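Local atomic coordinates of phytase (Debaryomyces castellii, PDB entry 2GFI), a protein that probably removes phosphate from phytate (inositol hexakisphosphate), starting at the 3-position, as a phytase of the histidine acid phosphatase family. Residues L37-P42 with C259-N264; L255-C259 with M271-F275. Residue numbers count along the deposited sequence, not the author numbering.

Interaction 1 of 2, residues L37-P42 with C259-N264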
loop_
_atom_site.group_PDB
_atom_site.type_symbol
_atom_site.label_atom_id
_atom_site.label_comp_id
_atom_site.label_asym_id
_atom_site.label_seq_id
_atom_site.Cartn_x
_atom_site.Cartn_y
_atom_site.Cartn_z
ATOM N N LEU A 37 10.437 -7.426 -17.753
ATOM C CA LEU A 37 11.614 -8.320 -17.746
ATOM C C LEU A 37 11.366 -9.655 -18.423
ATOM O O LEU A 37 12.155 -10.574 -18.272
ATOM C CB LEU A 37 12.207 -8.479 -16.343
ATOM C CG LEU A 37 12.787 -7.151 -15.843
ATOM C CD1 LEU A 37 13.206 -7.241 -14.376
ATOM C CD2 LEU A 37 13.930 -6.735 -16.732
ATOM N N GLY A 38 10.264 -9.739 -19.172
ATOM C CA GLY A 38 10.046 -10.858 -20.094
ATOM C C GLY A 38 9.773 -12.224 -19.468
ATOM O O GLY A 38 9.984 -13.234 -20.109
ATOM N N GLY A 39 9.298 -12.259 -18.219
ATOM C CA GLY A 39 9.092 -13.533 -17.524
ATOM C C GLY A 39 10.309 -14.040 -16.771
ATOM O O GLY A 39 10.251 -15.084 -16.133
ATOM N N ALA A 40 11.411 -13.307 -16.800
ATOM C CA ALA A 40 12.640 -13.766 -16.156
ATOM C C ALA A 40 12.660 -13.413 -14.686
ATOM O O ALA A 40 13.305 -14.092 -13.877
ATOM C CB ALA A 40 13.870 -13.148 -16.850
ATOM N N ALA A 41 11.998 -12.307 -14.353
ATOM C CA ALA A 41 12.040 -11.739 -13.023
ATOM C C ALA A 41 10.996 -12.488 -12.141
ATOM O O ALA A 41 10.378 -13.444 -12.624
ATOM C CB ALA A 41 11.790 -10.228 -13.095
ATOM N N PRO A 42 10.812 -12.109 -10.870
ATOM C CA PRO A 42 9.891 -12.845 -10.008
ATOM C C PRO A 42 8.435 -12.934 -10.514
ATOM O O PRO A 42 8.024 -12.189 -11.430
ATOM C CB PRO A 42 9.994 -12.112 -8.656
ATOM C CG PRO A 42 11.415 -11.543 -8.685
ATOM C CD PRO A 42 11.518 -11.051 -10.124
ATOM N N CYS A 259 19.691 -8.022 -14.753
ATOM C CA CYS A 259 18.813 -7.348 -13.809
ATOM C C CYS A 259 17.730 -8.319 -13.261
ATOM O O CYS A 259 17.588 -8.496 -12.050
ATOM C CB CYS A 259 18.166 -6.133 -14.508
ATOM S SG CYS A 259 16.570 -5.605 -13.860
ATOM N N ALA A 260 17.003 -8.961 -14.180
ATOM C CA ALA A 260 15.919 -9.881 -13.804
ATOM C C ALA A 260 16.446 -10.992 -12.933
ATOM O O ALA A 260 15.882 -11.265 -11.891
ATOM C CB ALA A 260 15.230 -10.414 -15.019
ATOM N N TYR A 261 17.552 -11.612 -13.353
ATOM C CA TYR A 261 18.181 -12.656 -12.559
ATOM C C TYR A 261 18.826 -12.244 -11.272
ATOM O O TYR A 261 18.711 -12.965 -10.311
ATOM C CB TYR A 261 19.068 -13.567 -13.427
ATOM C CG TYR A 261 18.136 -14.382 -14.250
ATOM C CD1 TYR A 261 17.450 -15.436 -13.675
ATOM C CD2 TYR A 261 17.850 -14.025 -15.558
ATOM C CE1 TYR A 261 16.540 -16.160 -14.389
ATOM C CE2 TYR A 261 16.933 -14.762 -16.302
ATOM C CZ TYR A 261 16.285 -15.830 -15.691
ATOM O OH TYR A 261 15.363 -16.557 -16.386
ATOM N N GLU A 262 19.504 -11.100 -11.225
ATOM C CA GLU A 262 20.074 -10.652 -9.969
ATOM C C GLU A 262 18.977 -10.305 -8.953
ATOM O O GLU A 262 19.122 -10.535 -7.727
ATOM C CB GLU A 262 20.952 -9.420 -10.195
ATOM C CG GLU A 262 21.740 -9.045 -8.949
ATOM C CD GLU A 262 22.817 -8.030 -9.257
ATOM O OE1 GLU A 262 22.514 -7.011 -9.916
ATOM O OE2 GLU A 262 23.970 -8.256 -8.839
ATOM N N LEU A 263 17.889 -9.729 -9.468
ATOM C CA LEU A 263 16.684 -9.536 -8.674
ATOM C C LEU A 263 16.184 -10.881 -8.088
ATOM O O LEU A 263 16.031 -10.999 -6.869
ATOM C CB LEU A 263 15.603 -8.842 -9.530
ATOM C CG LEU A 263 14.223 -8.589 -8.903
ATOM C CD1 LEU A 263 14.308 -7.674 -7.679
ATOM C CD2 LEU A 263 13.354 -7.919 -9.966
ATOM N N ASN A 264 15.987 -11.894 -8.937
ATOM C CA ASN A 264 15.627 -13.236 -8.462
ATOM C C ASN A 264 16.601 -13.731 -7.402
ATOM O O ASN A 264 16.213 -14.178 -6.326
ATOM C CB ASN A 264 15.662 -14.251 -9.607
ATOM C CG ASN A 264 14.550 -14.086 -10.558
ATOM O OD1 ASN A 264 13.669 -13.257 -10.352
ATOM N ND2 ASN A 264 14.561 -14.881 -11.617
#
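Apolar packing makes up most of this contact between an N-terminal loop and helix 249-266. Small residues allow a close approach: the CA atoms of Ala-41 and Ala-260 lie 4.4 Å apart, and Ala-40 CB meets Ala-260 CB at 3.6 Å and Tyr-261 CE2 at 3.5 Å. Leu-37 CD1 reaches Ala-260 CB and Cys-259 SG, both at 3.8 Å, while Pro-42 CD sits 3.6 Å from Leu-263 CD2. A type I' turn, Leu-37 to Ala-40 with glycines of positive phi at its two central positions, brings Leu-37 and Ala-40 to the helix together. The polar link is one hydrogen bond, Asn-264 ND2 to Ala-40 O at 2.7 Å; the same amide also donates to Arg-73 O, and Gln-371 NE2 adds a bond to Ala-40 O. The side chain of Tyr-261 lies about 6 Å from that of His-70, the predicted nucleophile. An amide hydrogen bond beside tight alanine packing therefore fixes the loop on the helix close to the probable catalytic centre.

Interaction 2 of 2, residues L255-C259 with M271-F275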
loop_
_atom_site.group_PDB
_atom_site.type_symbol
_atom_site.label_atom_id
_atom_site.label_comp_id
_atom_site.label_asym_id
_atom_site.label_seq_id
_atom_site.Cartn_x
_atom_site.Cartn_y
_atom_site.Cartn_z
ATOM N N LEU A 255 21.895 -7.172 -20.120
ATOM C CA LEU A 255 21.903 -6.621 -18.793
ATOM C C LEU A 255 20.477 -6.539 -18.255
ATOM O O LEU A 255 20.270 -6.474 -17.042
ATOM C CB LEU A 255 22.621 -5.272 -18.783
ATOM C CG LEU A 255 24.123 -5.284 -18.965
ATOM C CD1 LEU A 255 24.687 -3.812 -18.892
ATOM C CD2 LEU A 255 24.730 -6.175 -17.906
ATOM N N PHE A 256 19.497 -6.548 -19.160
ATOM C CA PHE A 256 18.081 -6.705 -18.741
ATOM C C PHE A 256 17.831 -8.017 -18.062
ATOM O O PHE A 256 17.270 -8.021 -16.970
ATOM C CB PHE A 256 17.082 -6.548 -19.894
ATOM C CG PHE A 256 16.986 -5.174 -20.404
ATOM C CD1 PHE A 256 16.177 -4.241 -19.764
ATOM C CD2 PHE A 256 17.715 -4.792 -21.536
ATOM C CE1 PHE A 256 16.088 -2.928 -20.266
ATOM C CE2 PHE A 256 17.639 -3.515 -22.039
ATOM C CZ PHE A 256 16.817 -2.570 -21.405
ATOM N N GLY A 257 18.257 -9.121 -18.680
ATOM C CA GLY A 257 18.167 -10.437 -18.030
ATOM C C GLY A 257 19.015 -10.476 -16.754
ATOM O O GLY A 257 18.626 -11.045 -15.721
ATOM N N TYR A 258 20.185 -9.872 -16.809
ATOM C CA TYR A 258 21.064 -9.829 -15.661
ATOM C C TYR A 258 20.304 -9.181 -14.490
ATOM O O TYR A 258 20.287 -9.709 -13.382
ATOM C CB TYR A 258 22.305 -9.010 -16.071
ATOM C CG TYR A 258 23.465 -9.045 -15.110
ATOM C CD1 TYR A 258 24.731 -9.512 -15.526
ATOM C CD2 TYR A 258 23.327 -8.588 -13.786
ATOM C CE1 TYR A 258 25.814 -9.521 -14.661
ATOM C CE2 TYR A 258 24.397 -8.589 -12.928
ATOM C CZ TYR A 258 25.643 -9.058 -13.366
ATOM O OH TYR A 258 26.704 -9.080 -12.477
ATOM N N CYS A 259 19.691 -8.022 -14.753
ATOM C CA CYS A 259 18.813 -7.348 -13.809
ATOM C C CYS A 259 17.730 -8.319 -13.261
ATOM O O CYS A 259 17.588 -8.496 -12.050
ATOM C CB CYS A 259 18.166 -6.133 -14.508
ATOM S SG CYS A 259 16.570 -5.605 -13.860
ATOM N N MET A 271 21.742 -3.487 -11.217
ATOM C CA MET A 271 21.769 -3.512 -12.667
ATOM C C MET A 271 20.410 -3.095 -13.218
ATOM O O MET A 271 20.318 -2.555 -14.340
ATOM C CB MET A 271 22.151 -4.932 -13.113
ATOM C CG MET A 271 22.577 -5.044 -14.526
ATOM S SD MET A 271 24.082 -4.156 -14.881
ATOM C CE MET A 271 25.359 -5.303 -14.292
ATOM N N CYS A 272 19.357 -3.330 -12.415
ATOM C CA CYS A 272 18.007 -2.830 -12.737
ATOM C C CYS A 272 17.947 -1.304 -12.769
ATOM O O CYS A 272 17.007 -0.733 -13.378
ATOM C CB CYS A 272 16.967 -3.317 -11.741
ATOM S SG CYS A 272 16.717 -5.080 -11.861
ATOM N N ASP A 273 18.919 -0.659 -12.120
ATOM C CA ASP A 273 18.879 0.820 -12.033
ATOM C C ASP A 273 19.438 1.559 -13.201
ATOM O O ASP A 273 19.417 2.773 -13.201
ATOM C CB ASP A 273 19.615 1.294 -10.812
ATOM C CG ASP A 273 19.096 0.669 -9.600
ATOM O OD1 ASP A 273 17.882 0.315 -9.601
ATOM O OD2 ASP A 273 19.808 0.472 -8.613
ATOM N N ILE A 274 19.940 0.844 -14.190
ATOM C CA ILE A 274 20.689 1.518 -15.270
ATOM C C ILE A 274 19.795 1.841 -16.459
ATOM O O ILE A 274 20.215 2.510 -17.397
ATOM C CB ILE A 274 21.886 0.642 -15.699
ATOM C CG1 ILE A 274 21.405 -0.582 -16.477
ATOM C CG2 ILE A 274 22.741 0.270 -14.468
ATOM C CD1 ILE A 274 22.549 -1.399 -17.122
ATOM N N PHE A 275 18.547 1.373 -16.415
ATOM C CA PHE A 275 17.647 1.594 -17.563
ATOM C C PHE A 275 16.498 2.535 -17.241
ATOM O O PHE A 275 16.031 2.606 -16.079
ATOM C CB PHE A 275 17.115 0.252 -18.103
ATOM C CG PHE A 275 18.178 -0.610 -18.706
ATOM C CD1 PHE A 275 18.918 -0.147 -19.804
ATOM C CD2 PHE A 275 18.461 -1.862 -18.178
ATOM C CE1 PHE A 275 19.895 -0.913 -20.373
ATOM C CE2 PHE A 275 19.457 -2.645 -18.748
ATOM C CZ PHE A 275 20.165 -2.171 -19.850
#
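Phe-256 lays its ring over that of Phe-275 in a face-to-face stack, centroids 3.7 Å apart and planes 10° from parallel, with Phe-256 CE1 only 3.3 Å from Phe-275 CD2. Tyr-283 also stacks with Phe-256, so the pair belongs to a larger aromatic cluster. Leu-255 packs at the edge of the Phe-275 ring: its CB lies 4.1 Å from Phe-275 CZ, its CD1 3.7 Å from Ile-274 CD1, and its CD2 3.7 Å from Met-271 SD. Met-271 then reaches along to Tyr-258, where its CE lies over the ring face in a CH-pi contact 3.8 Å from the centroid; the SD, 5.0 Å from that centroid, makes the pair a Met-aromatic contact. The arrangement is a helix and the returning chain cross-linked by a disulfide: residues 271-273 belong to a 3-10 segment in the connection from helix 249-266 to helix 277-295. Cys-259 SG and Cys-272 SG are bonded at 2.1 Å with a chi3 of 95°, near the relaxed right angle, and the two CA atoms are 4.7 Å apart. Leu-4 of the third subunit packs on Cys-272 and Asp-273, while Asp-273 OD2 accepts a hydrogen bond from Asn-6 of its own chain.

How the interactions relate
From the N terminus, the chain first passes through the loop 37-42, which precedes strand 59-69, and interaction 1 brings it against helix 249-266 after 216 intervening residues. Interaction 2 closes a far shorter loop of 11 residues, folding 271-275 back on the same helix before helix 277-295 begins. The segments alternate along the chain, so the two contacts cross, and they share Cys-259. Their centres are about 9 Å apart and they touch directly: Leu-37 CD2 packs 3.6 Å from Phe-256 O, and Glu-262 OE1 lies 3.8 Å from Met-271 CB. Helix 249-266 thus joins the N-terminal loop to the connection leading into helix 277-295.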